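Long-range contact in imelysin (Bacteroides ovatus, PDB 3N8U), which is an imelysin-family protein, possibly a peptidase, from a family associated with bacterial iron uptake: residues I168-K173 / C198-S203. Residues are numbered along the deposited sequence; the frame is centred on the assembly and turned at random.
Sequences IQKAAK and CAELES. With EDO (1,2-ethanediol), chain G.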
ATOM      1  N   ILE A 168       2.116 -13.990 -11.169  1.00 12.44           N
ATOM      2  CA  ILE A 168       1.592 -12.671 -10.776  1.00 12.84           C
ATOM      3  C   ILE A 168       0.092 -12.632 -11.098  1.00 14.72           C
ATOM      4  O   ILE A 168      -0.725 -12.265 -10.253  1.00 13.55           O
ATOM      5  CB  ILE A 168       2.367 -11.538 -11.528  1.00 14.07           C
ATOM      6  CG1 ILE A 168       3.835 -11.445 -11.029  1.00 13.62           C
ATOM      7  CG2 ILE A 168       1.642 -10.182 -11.369  1.00 14.03           C
ATOM      8  CD1 ILE A 168       4.779 -10.564 -11.938  1.00 15.38           C
ATOM      9  N   GLN A 169      -0.261 -13.041 -12.332  1.00 13.20           N
ATOM     10  CA  GLN A 169      -1.661 -13.027 -12.776  0.50 13.64           C
ATOM     11  C   GLN A 169      -2.509 -13.998 -11.953  1.00 14.99           C
ATOM     12  O   GLN A 169      -3.646 -13.662 -11.597  1.00 14.54           O
ATOM     13  CB  GLN A 169      -1.779 -13.328 -14.293  0.50 15.48           C
ATOM     14  CG  GLN A 169      -1.180 -12.237 -15.203  0.50 19.73           C
ATOM     15  CD  GLN A 169      -1.847 -10.877 -15.050  0.50 27.45           C
ATOM     16  OE1 GLN A 169      -3.075 -10.740 -15.149  0.50 24.63           O
ATOM     17  NE2 GLN A 169      -1.049  -9.837 -14.799  0.50 15.77           N
ATOM     18  N   LYS A 170      -1.960 -15.174 -11.608  1.00 13.47           N
ATOM     19  CA  LYS A 170      -2.685 -16.169 -10.814  1.00 12.99           C
ATOM     20  C   LYS A 170      -3.057 -15.592  -9.429  1.00 14.83           C
ATOM     21  O   LYS A 170      -4.170 -15.816  -8.956  1.00 14.06           O
ATOM     22  CB  LYS A 170      -1.840 -17.441 -10.653  1.00 15.67           C
ATOM     23  CG  LYS A 170      -2.569 -18.586  -9.950  1.00 16.02           C
ATOM     24  CD  LYS A 170      -1.631 -19.760  -9.748  1.00 15.46           C
ATOM     25  CE  LYS A 170      -2.349 -20.949  -9.137  1.00 17.92           C
ATOM     26  NZ  LYS A 170      -1.458 -22.153  -9.099  1.00 21.40           N
ATOM     27  N   ALA A 171      -2.129 -14.835  -8.799  1.00 12.80           N
ATOM     28  CA  ALA A 171      -2.374 -14.254  -7.474  1.00 12.83           C
ATOM     29  C   ALA A 171      -3.421 -13.168  -7.555  1.00 14.89           C
ATOM     30  O   ALA A 171      -4.369 -13.163  -6.748  1.00 13.54           O
ATOM     31  CB  ALA A 171      -1.073 -13.700  -6.897  1.00 13.23           C
ATOM     32  N   ALA A 172      -3.323 -12.283  -8.567  1.00 13.93           N
ATOM     33  CA  ALA A 172      -4.308 -11.201  -8.734  1.00 14.67           C
ATOM     34  C   ALA A 172      -5.710 -11.801  -9.003  1.00 15.18           C
ATOM     35  O   ALA A 172      -6.698 -11.397  -8.365  1.00 14.99           O
ATOM     36  CB  ALA A 172      -3.898 -10.302  -9.887  1.00 16.09           C
ATOM     37  N   LYS A 173      -5.781 -12.804  -9.907  1.00 13.11           N
ATOM     38  CA  LYS A 173      -7.047 -13.454 -10.228  1.00 14.36           C
ATOM     39  C   LYS A 173      -7.620 -14.190  -9.002  1.00 15.25           C
ATOM     40  O   LYS A 173      -8.840 -14.113  -8.753  1.00 15.75           O
ATOM     41  CB  LYS A 173      -6.854 -14.432 -11.389  1.00 15.70           C
ATOM     42  CG  LYS A 173      -8.148 -15.177 -11.741  1.00 25.27           C
ATOM     43  CD  LYS A 173      -8.046 -15.995 -13.026  1.00 39.24           C
ATOM     44  CE  LYS A 173      -9.277 -16.871 -13.249  1.00 48.81           C
ATOM     45  NZ  LYS A 173     -10.554 -16.146 -12.957  1.00 48.56           N
ATOM     46  N   CYS A 198      -0.531 -16.540  -3.590  1.00 12.65           N
ATOM     47  CA  CYS A 198       0.418 -15.549  -3.081  1.00 11.36           C
ATOM     48  C   CYS A 198       1.718 -16.200  -2.620  1.00 13.99           C
ATOM     49  O   CYS A 198       2.784 -15.646  -2.862  1.00 14.59           O
ATOM     50  CB  CYS A 198      -0.214 -14.723  -1.972  1.00 11.78           C
ATOM     51  SG  CYS A 198      -1.509 -13.587  -2.554  1.00 13.89           S
ATOM     52  N   ALA A 199       1.630 -17.391  -1.958  1.00 13.20           N
ATOM     53  CA  ALA A 199       2.804 -18.120  -1.460  1.00 14.29           C
ATOM     54  C   ALA A 199       3.638 -18.596  -2.646  1.00 15.99           C
ATOM     55  O   ALA A 199       4.866 -18.515  -2.611  1.00 16.12           O
ATOM     56  CB  ALA A 199       2.368 -19.310  -0.612  1.00 14.75           C
ATOM     57  N   GLU A 200       2.958 -19.034  -3.731  1.00 12.49           N
ATOM     58  CA  GLU A 200       3.671 -19.493  -4.936  1.00 12.75           C
ATOM     59  C   GLU A 200       4.390 -18.313  -5.595  1.00 15.48           C
ATOM     60  O   GLU A 200       5.528 -18.454  -6.067  1.00 14.67           O
ATOM     61  CB  GLU A 200       2.703 -20.139  -5.941  1.00 14.18           C
ATOM     62  CG  GLU A 200       2.144 -21.480  -5.466  1.00 17.22           C
ATOM     63  CD  GLU A 200       0.928 -21.958  -6.233  1.00 27.24           C
ATOM     64  OE1 GLU A 200       0.623 -21.373  -7.298  1.00 20.07           O
ATOM     65  OE2 GLU A 200       0.260 -22.905  -5.756  1.00 27.41           O
ATOM     66  N   LEU A 201       3.729 -17.145  -5.631  1.00 12.15           N
ATOM     67  CA  LEU A 201       4.339 -15.946  -6.183  1.00 13.38           C
ATOM     68  C   LEU A 201       5.562 -15.524  -5.343  1.00 14.55           C
ATOM     69  O   LEU A 201       6.604 -15.202  -5.917  1.00 14.75           O
ATOM     70  CB  LEU A 201       3.299 -14.824  -6.205  1.00 12.29           C
ATOM     71  CG  LEU A 201       3.796 -13.462  -6.734  1.00 13.18           C
ATOM     72  CD1 LEU A 201       4.471 -13.612  -8.147  1.00 13.02           C
ATOM     73  CD2 LEU A 201       2.645 -12.474  -6.779  1.00 12.48           C
ATOM     74  N   GLU A 202       5.444 -15.509  -3.974  1.00 12.76           N
ATOM     75  CA  GLU A 202       6.574 -15.138  -3.131  1.00 13.08           C
ATOM     76  C   GLU A 202       7.750 -16.079  -3.431  1.00 14.80           C
ATOM     77  O   GLU A 202       8.877 -15.625  -3.586  1.00 15.40           O
ATOM     78  CB  GLU A 202       6.217 -15.217  -1.635  1.00 15.05           C
ATOM     79  CG  GLU A 202       7.351 -14.680  -0.770  1.00 17.24           C
ATOM     80  CD  GLU A 202       7.516 -15.284   0.616  1.00 24.15           C
ATOM     81  OE1 GLU A 202       6.858 -16.308   0.909  1.00 20.13           O
ATOM     82  OE2 GLU A 202       8.285 -14.708   1.420  1.00 19.13           O
ATOM     83  N   SER A 203       7.463 -17.387  -3.536  1.00 14.23           N
ATOM     84  CA  SER A 203       8.511 -18.376  -3.758  1.00 14.26           C
ATOM     85  C   SER A 203       9.238 -18.161  -5.098  1.00 15.93           C
ATOM     86  O   SER A 203      10.485 -18.158  -5.136  1.00 16.15           O
ATOM     87  CB  SER A 203       7.937 -19.788  -3.698  1.00 16.44           C
ATOM     88  OG  SER A 203       8.976 -20.732  -3.909  1.00 16.65           O
TER
HETATM   89  C1  EDO G  12       7.526 -18.480   3.645  0.60 30.93           C
HETATM   90  O1  EDO G  12       8.062 -17.200   3.273  1.00 28.49           O
HETATM   91  C2  EDO G  12       8.667 -19.389   4.095  0.60 31.90           C
HETATM   92  O2  EDO G  12       8.185 -20.600   4.701  0.60 32.65           O
HETATM   93  O   HOH W   1      -2.624 -22.909  -6.236  1.00 36.83           O
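Leu201 reaches across to helix 158-177 with both arms of its fork: CD1 lies 3.7 Å from CG1 of Ile168, and CD2 lies 3.9 Å from CB of Ala171. A chi1 of 179° swings CG away from the backbone N, and the branched end suits leucine to touch residues on two successive turns. Ala171 turns its methyl toward the partner; so small a side chain lets the backbones draw together, its CA coming within 5.4 Å of the CA of Cys198. The compact thiol of Cys198 adds a looser touch, SG standing 4.4 Å from the alanine CB. Whereas this buried side joins apolar groups and the cysteine sulfur, the solvent side is held by charge. Lys170, fully extended from a chi1 of -175°, carries its ammonium to Glu200, where NZ forms a 2.9 Å salt bridge with OE1 on that oxygen's syn lone pair. A water accepts from Lys170 NZ and donates to Glu200 OE2, so both carboxylate oxygens are engaged; long, flexible chains of opposite charge suit this exposed edge. Segments 168-173 and 198-203 run roughly antiparallel, their axes at 154° and coming within 8.8 Å, as in an up-and-down helical bundle. Ile168 and Leu201 also pack on Ile132, while Cys198 meets Val89, so the apolar side of the pair faces helices 121-137 and 71-102.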